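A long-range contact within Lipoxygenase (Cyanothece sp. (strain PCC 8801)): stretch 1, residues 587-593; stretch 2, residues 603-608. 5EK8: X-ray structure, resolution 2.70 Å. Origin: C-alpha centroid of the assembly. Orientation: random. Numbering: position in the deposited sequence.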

ATOM      1  N   ASN A 587      13.706 -19.904   3.320  1.00 40.53           N
ATOM      2  CA  ASN A 587      13.532 -18.805   2.389  1.00 42.12           C
ATOM      3  C   ASN A 587      14.276 -17.534   2.774  1.00 45.46           C
ATOM      4  O   ASN A 587      14.547 -17.287   3.946  1.00 47.15           O
ATOM      5  N   SER A 588      14.615 -16.741   1.764  1.00 43.28           N
ATOM      6  CA  SER A 588      15.215 -15.429   1.966  1.00 41.49           C
ATOM      7  C   SER A 588      15.022 -14.578   0.711  1.00 45.37           C
ATOM      8  O   SER A 588      14.497 -15.054  -0.300  1.00 44.04           O
ATOM      9  N   LEU A 589      15.436 -13.318   0.774  1.00 46.66           N
ATOM     10  CA  LEU A 589      15.282 -12.424  -0.367  1.00 43.14           C
ATOM     11  C   LEU A 589      16.413 -12.613  -1.367  1.00 41.86           C
ATOM     12  O   LEU A 589      16.366 -12.071  -2.475  1.00 49.97           O
ATOM     13  N   ALA A 590      17.415 -13.402  -0.980  1.00 33.57           N
ATOM     14  CA  ALA A 590      18.554 -13.699  -1.844  1.00 34.37           C
ATOM     15  C   ALA A 590      19.433 -14.803  -1.267  1.00 39.84           C
ATOM     16  O   ALA A 590      19.288 -15.182  -0.105  1.00 45.07           O
ATOM     17  N   LEU A 591      20.347 -15.312  -2.090  1.00 39.49           N
ATOM     18  CA  LEU A 591      21.343 -16.282  -1.646  1.00 38.62           C
ATOM     19  C   LEU A 591      22.741 -15.824  -2.065  1.00 44.05           C
ATOM     20  O   LEU A 591      22.884 -14.876  -2.842  1.00 44.13           O
ATOM     21  N   ARG A 592      23.771 -16.494  -1.558  1.00 46.71           N
ATOM     22  CA  ARG A 592      25.144 -16.056  -1.794  1.00 48.15           C
ATOM     23  C   ARG A 592      26.083 -17.196  -2.186  1.00 53.09           C
ATOM     24  O   ARG A 592      25.748 -18.370  -2.041  1.00 57.30           O
ATOM     25  N   ASN A 593      27.254 -16.820  -2.695  1.00 54.25           N
ATOM     26  CA  ASN A 593      28.378 -17.728  -2.928  1.00 51.98           C
ATOM     27  C   ASN A 593      28.063 -19.009  -3.698  1.00 48.91           C
ATOM     28  O   ASN A 593      28.638 -20.060  -3.424  1.00 39.89           O
ATOM     29  N   ASN A 603      27.236 -19.731   4.487  1.00 62.27           N
ATOM     30  CA  ASN A 603      27.822 -18.996   3.368  1.00 64.42           C
ATOM     31  C   ASN A 603      26.814 -18.767   2.249  1.00 58.96           C
ATOM     32  O   ASN A 603      26.826 -17.729   1.595  1.00 59.44           O
ATOM     33  N   ILE A 604      25.949 -19.753   2.036  1.00 56.61           N
ATOM     34  CA  ILE A 604      24.859 -19.649   1.071  1.00 51.87           C
ATOM     35  C   ILE A 604      23.797 -18.666   1.556  1.00 52.01           C
ATOM     36  O   ILE A 604      23.360 -17.789   0.817  1.00 52.44           O
ATOM     37  N   ALA A 605      23.396 -18.824   2.812  1.00 54.96           N
ATOM     38  CA  ALA A 605      22.341 -18.019   3.416  1.00 51.12           C
ATOM     39  C   ALA A 605      22.773 -16.563   3.652  1.00 50.19           C
ATOM     40  O   ALA A 605      23.958 -16.245   3.542  1.00 52.37           O
ATOM     41  N   PRO A 606      21.805 -15.670   3.944  1.00 45.05           N
ATOM     42  CA  PRO A 606      22.130 -14.294   4.345  1.00 44.57           C
ATOM     43  C   PRO A 606      23.152 -14.229   5.482  1.00 49.34           C
ATOM     44  O   PRO A 606      23.146 -15.097   6.351  1.00 53.85           O
ATOM     45  N   ASP A 607      24.018 -13.219   5.482  1.00 51.26           N
ATOM     46  CA  ASP A 607      24.941 -13.042   6.594  1.00 52.27           C
ATOM     47  C   ASP A 607      24.111 -12.675   7.836  1.00 56.85           C
ATOM     48  O   ASP A 607      22.952 -12.274   7.694  1.00 58.06           O
ATOM     49  N   PRO A 608      24.682 -12.833   9.046  1.00 54.78           N
ATOM     50  CA  PRO A 608      23.933 -12.641  10.296  1.00 52.55           C
ATOM     51  C   PRO A 608      23.044 -11.393  10.341  1.00 51.23           C
ATOM     52  O   PRO A 608      21.874 -11.494  10.720  1.00 48.84           O
TER

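The most unusual feature of this contact is that one side chain, R592, binds with its guanidinium to the backbone of the other stretch rather than to an acid. R592 NE donates a hydrogen bond to A605 O at 3.0 Å, with an N-H...acceptor angle of 131°, and R592 NH2 reaches the same oxygen, A605 O, also at 3.0 Å but at 128°, a weak bond. Two donors on adjacent corners of the group thus converge on a single carbonyl, which lies at the edge of the guanidinium, near its plane.

The side chain bends at chi1 and chi3, with chi2 extended. Its CA-to-CB bond points sideways, and chi1 m (-56°), chi2 t (-172°) and chi3 m (-68°) carry NE to A605. The faces of the guanidinium are occupied as well: D607 CB lies over one, 4.0 Å from R592 NH2, and N603 O over the opposite one. N603 O is 3.5 Å from R592 NH2, but the angle is too poor for a hydrogen bond. R592 accordingly has the largest covered area of any residue here, 105 of the 430 Å² buried in total.

The backbone of R592 fixes the register from which this side chain starts. R592 N donates to I604 O at 2.7 Å and 139°, and I604 CA returns a CA-H...O contact to R592 O at 3.5 Å, with an angle of 169° at the hydrogen. These two interactions agree with the CA atoms of R592 and I604 being 4.6 Å apart.

Apolar packing is modest. The CA-to-CB bond of I604 points away from stretch 1, yet its end comes nearer: with chi1 m (-62°) and chi2 m (-41°), CD1 lies 3.9 Å from N593 O, while CG2 is 4.3 Å from L591 CD2. L591, sideways with chi1 m and chi2 t, packs loosely on I604; its CB lies 3.8 Å from I604 O and its CA 3.5 Å from the same oxygen.

At the other end of the contact, S588 points toward stretch 2, and its CB comes within 3.7 Å of P606 CG. Its p rotamer (52°) also directs OG back to its own stretch, where S588 OG donates to A590 O at 2.7 Å. The same carbonyl oxygen, A590 O, is 4.1 Å from P606 CD, so the proline ring, C-gamma exo in pucker, approaches both residues even though its CA-to-CB bond points away.

The exposed margin is formed by N593 (chi1 m), which points toward stretch 2, and N603 (chi1 m), set sideways. D607 (chi1 p) has a second role: at the N-cap position, its side chain caps a backbone nitrogen just past the stretch, and its CB lies over one face of the guanidinium. No water or bound group is present among the listed atoms, and the polar contacts described are direct.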

ATOM      1  CB  ASN A 587      12.046 -18.493   2.238  1.00 40.16           C
ATOM      2  CG  ASN A 587      11.666 -18.182   0.805  1.00 44.09           C
ATOM      3  OD1 ASN A 587      12.534 -17.924  -0.028  1.00 47.22           O
ATOM      4  ND2 ASN A 587      10.368 -18.206   0.509  1.00 41.32           N
ATOM      5  CB  SER A 588      16.698 -15.553   2.313  1.00 38.37           C
ATOM      6  OG  SER A 588      17.371 -16.364   1.371  1.00 39.90           O
ATOM      7  CB  LEU A 589      15.215 -10.969   0.098  1.00 44.94           C
ATOM      8  CG  LEU A 589      13.960 -10.608   0.897  1.00 41.83           C
ATOM      9  CD1 LEU A 589      14.078  -9.218   1.510  1.00 41.49           C
ATOM     10  CD2 LEU A 589      12.732 -10.691   0.013  1.00 40.29           C
ATOM     11  CB  ALA A 590      19.386 -12.442  -2.078  1.00 34.63           C
ATOM     12  CB  LEU A 591      21.040 -17.670  -2.212  1.00 41.56           C
ATOM     13  CG  LEU A 591      19.704 -18.313  -1.815  1.00 45.48           C
ATOM     14  CD1 LEU A 591      19.563 -19.697  -2.430  1.00 50.04           C
ATOM     15  CD2 LEU A 591      19.555 -18.392  -0.307  1.00 36.90           C
ATOM     16  CB  ARG A 592      25.697 -15.351  -0.548  1.00 47.44           C
ATOM     17  CG  ARG A 592      24.861 -14.171  -0.077  1.00 51.28           C
ATOM     18  CD  ARG A 592      25.526 -13.380   1.045  1.00 53.33           C
ATOM     19  NE  ARG A 592      25.620 -14.120   2.299  1.00 50.57           N
ATOM     20  CZ  ARG A 592      26.767 -14.529   2.834  1.00 56.84           C
ATOM     21  NH1 ARG A 592      27.912 -14.263   2.219  1.00 61.80           N
ATOM     22  NH2 ARG A 592      26.774 -15.196   3.983  1.00 56.22           N
ATOM     23  CB  ASN A 593      29.014 -18.094  -1.591  1.00 55.65           C
ATOM     24  CG  ASN A 593      29.585 -16.889  -0.873  1.00 59.44           C
ATOM     25  OD1 ASN A 593      29.302 -16.658   0.303  1.00 60.29           O
ATOM     26  ND2 ASN A 593      30.392 -16.107  -1.581  1.00 60.08           N
ATOM     27  CB  ASN A 603      29.044 -19.736   2.822  1.00 71.48           C
ATOM     28  CG  ASN A 603      30.222 -19.683   3.766  1.00 78.68           C
ATOM     29  OD1 ASN A 603      30.145 -19.071   4.831  1.00 84.25           O
ATOM     30  ND2 ASN A 603      31.317 -20.330   3.387  1.00 80.63           N
ATOM     31  CB  ILE A 604      24.202 -21.028   0.824  1.00 49.30           C
ATOM     32  CG1 ILE A 604      25.209 -22.005   0.220  1.00 51.00           C
ATOM     33  CG2 ILE A 604      22.986 -20.898  -0.061  1.00 51.14           C
ATOM     34  CD1 ILE A 604      26.105 -21.379  -0.821  1.00 53.54           C
ATOM     35  CB  ALA A 605      21.905 -18.670   4.721  1.00 46.65           C
ATOM     36  CB  PRO A 606      20.781 -13.743   4.814  1.00 41.41           C
ATOM     37  CG  PRO A 606      19.775 -14.498   4.029  1.00 40.58           C
ATOM     38  CD  PRO A 606      20.350 -15.860   3.766  1.00 41.76           C
ATOM     39  CB  ASP A 607      26.020 -11.992   6.255  1.00 50.35           C
ATOM     40  CG  ASP A 607      25.464 -10.587   6.040  1.00 54.68           C
ATOM     41  OD1 ASP A 607      26.175  -9.772   5.406  1.00 55.38           O
ATOM     42  OD2 ASP A 607      24.343 -10.283   6.501  1.00 55.54           O
ATOM     43  CB  PRO A 608      25.043 -12.544  11.342  1.00 54.37           C
ATOM     44  CG  PRO A 608      26.106 -13.434  10.815  1.00 56.22           C
ATOM     45  CD  PRO A 608      26.055 -13.307   9.310  1.00 55.39           C
TER